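Local coordinates for protein putative mandelate racemase (Bordetella bronchiseptica, PDB 3OZY) that is of unknown function but, as a magnesium-binding member of the enolase superfamily seen with m-xylarate, probably acts on an acid sugar, at residues Ala155-Ala160 with Ala187-Val192. Numbering follows the deposited sequence. Where two conformers were deposited one is given.
Sequences AADELA and AMRQRV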
loop_
_atom_site.group_PDB
_atom_site.type_symbol
_atom_site.label_atom_id
_atom_site.label_comp_id
_atom_site.label_asym_id
_atom_site.label_seq_id
_atom_site.Cartn_x
_atom_site.Cartn_y
_atom_site.Cartn_z
ATOM N N ALA A 155 -29.555 -20.156 3.419
ATOM C CA ALA A 155 -28.990 -19.025 4.153
ATOM C C ALA A 155 -29.709 -18.868 5.491
ATOM O O ALA A 155 -29.086 -18.657 6.531
ATOM C CB ALA A 155 -29.085 -17.740 3.324
ATOM N N ALA A 156 -31.033 -19.005 5.470
ATOM C CA ALA A 156 -31.815 -18.940 6.696
ATOM C C ALA A 156 -31.469 -20.086 7.643
ATOM O O ALA A 156 -31.334 -19.881 8.844
ATOM C CB ALA A 156 -33.317 -18.915 6.383
ATOM N N ASP A 157 -31.321 -21.292 7.096
ATOM C CA ASP A 157 -30.931 -22.457 7.895
ATOM C C ASP A 157 -29.585 -22.217 8.566
ATOM O O ASP A 157 -29.409 -22.500 9.749
ATOM C CB ASP A 157 -30.816 -23.716 7.025
ATOM C CG ASP A 157 -32.163 -24.322 6.660
ATOM O OD1 ASP A 157 -33.196 -23.963 7.271
ATOM O OD2 ASP A 157 -32.177 -25.172 5.745
ATOM N N GLU A 158 -28.620 -21.706 7.804
ATOM C CA GLU A 158 -27.302 -21.497 8.383
ATOM C C GLU A 158 -27.351 -20.436 9.486
ATOM O O GLU A 158 -26.742 -20.609 10.545
ATOM C CB GLU A 158 -26.242 -21.157 7.332
ATOM C CG GLU A 158 -24.879 -21.093 7.989
ATOM C CD GLU A 158 -23.708 -20.970 7.043
ATOM O OE1 GLU A 158 -23.885 -21.078 5.807
ATOM O OE2 GLU A 158 -22.589 -20.771 7.581
ATOM N N LEU A 159 -28.090 -19.351 9.254
ATOM C CA LEU A 159 -28.237 -18.328 10.286
ATOM C C LEU A 159 -28.850 -18.907 11.551
ATOM O O LEU A 159 -28.345 -18.692 12.657
ATOM C CB LEU A 159 -29.085 -17.159 9.787
ATOM C CG LEU A 159 -29.331 -16.058 10.818
ATOM C CD1 LEU A 159 -28.008 -15.463 11.301
ATOM C CD2 LEU A 159 -30.234 -14.975 10.234
ATOM N N ALA A 160 -29.946 -19.644 11.390
ATOM C CA ALA A 160 -30.603 -20.264 12.535
ATOM C C ALA A 160 -29.649 -21.186 13.293
ATOM O O ALA A 160 -29.674 -21.229 14.519
ATOM C CB ALA A 160 -31.853 -21.023 12.095
ATOM N N ALA A 187 -35.268 -14.037 3.648
ATOM C CA ALA A 187 -35.537 -15.330 4.274
ATOM C C ALA A 187 -34.887 -15.410 5.653
ATOM O O ALA A 187 -35.473 -15.927 6.602
ATOM C CB ALA A 187 -35.045 -16.464 3.384
ATOM N N MET A 188 -33.660 -14.903 5.753
ATOM C CA MET A 188 -32.945 -14.877 7.025
ATOM C C MET A 188 -33.698 -14.097 8.100
ATOM O O MET A 188 -33.883 -14.581 9.211
ATOM C CB MET A 188 -31.536 -14.310 6.838
ATOM C CG MET A 188 -30.598 -15.269 6.106
ATOM S SD MET A 188 -29.157 -14.426 5.418
ATOM C CE MET A 188 -28.308 -13.955 6.915
ATOM N N ARG A 189 -34.139 -12.888 7.763
ATOM C CA ARG A 189 -34.856 -12.055 8.722
ATOM C C ARG A 189 -36.169 -12.703 9.158
ATOM O O ARG A 189 -36.516 -12.694 10.339
ATOM C CB ARG A 189 -35.108 -10.662 8.140
ATOM C CG ARG A 189 -35.982 -9.777 9.013
ATOM C CD ARG A 189 -35.369 -9.539 10.382
ATOM N NE ARG A 189 -34.201 -8.668 10.293
ATOM C CZ ARG A 189 -33.203 -8.649 11.169
ATOM N NH1 ARG A 189 -33.208 -9.463 12.220
ATOM N NH2 ARG A 189 -32.195 -7.802 10.999
ATOM N N GLN A 190 -36.893 -13.278 8.205
ATOM C CA GLN A 190 -38.151 -13.938 8.534
ATOM C C GLN A 190 -37.925 -15.101 9.495
ATOM O O GLN A 190 -38.706 -15.326 10.419
ATOM C CB GLN A 190 -38.841 -14.424 7.264
ATOM C CG GLN A 190 -40.210 -15.035 7.514
ATOM C CD GLN A 190 -40.948 -15.352 6.229
ATOM O OE1 GLN A 190 -40.344 -15.772 5.241
ATOM N NE2 GLN A 190 -42.262 -15.153 6.235
ATOM N N ARG A 191 -36.841 -15.837 9.280
ATOM C CA ARG A 191 -36.552 -17.013 10.092
ATOM C C ARG A 191 -36.224 -16.667 11.548
ATOM O O ARG A 191 -36.733 -17.301 12.474
ATOM C CB ARG A 191 -35.410 -17.824 9.464
ATOM C CG ARG A 191 -35.057 -19.103 10.219
ATOM C CD ARG A 191 -36.111 -20.190 10.021
ATOM N NE ARG A 191 -36.132 -20.662 8.643
ATOM C CZ ARG A 191 -35.278 -21.556 8.154
ATOM N NH1 ARG A 191 -34.347 -22.079 8.937
ATOM N NH2 ARG A 191 -35.351 -21.922 6.885
ATOM N N VAL A 192 -35.381 -15.658 11.759
ATOM C CA VAL A 192 -34.889 -15.378 13.106
ATOM C C VAL A 192 -35.627 -14.296 13.889
ATOM O O VAL A 192 -35.481 -14.207 15.106
ATOM C CB VAL A 192 -33.369 -15.078 13.115
ATOM C CG1 VAL A 192 -32.611 -16.253 12.523
ATOM C CG2 VAL A 192 -33.060 -13.783 12.368
#
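In the conformer given, R191 reaches over A156 to grip D157, a salt bridge on the outer side of the seam between segments 155-160 and 187-192 of helices 152-164 and 178-192. The arginine chain leaves with CG anti to the backbone N (chi1 -178°) and bends at chi2 and chi3, bringing the guanidinium over A156 CB. NH1 and NH2 of this conformer converge on a single oxygen: D157 OD1 lies 2.8 Å from R191 NH1 and 3.0 Å from R191 NH2, almost in the guanidinium plane. The NH1 bond uses the anti lone pair of OD1, whereas NH2 comes from above the carboxylate plane, the two flat groups being turned 52° apart. A156 CB sits under one guanidinium face, 3.7 Å from R191 NH2, and also meets the carbonyl O of A187. A methyl suits this place, because here the backbones draw close, with A156 CA 4.2 Å from M188 CA.

On the inner side the contact turns apolar. M188 CG, beside the backbone N, lies against A155 O and its SD against A155 CB, while the chi3 bend turns CE toward L159 CD2. L159 CD2 is 3.7 Å from M188 CB and 3.5 Å from V192 CG1, the leucine crossing both side chains at about right angles. L159 and M188 also rest on I146 and I198 of the barrel strands, a setting that suits large hydrophobic side chains. The axes of the two segments approach to 8.3 Å, their N-to-C directions 43° apart, as consecutive outer helices of the enolase-superfamily beta-alpha barrel, joined through strand 169-173.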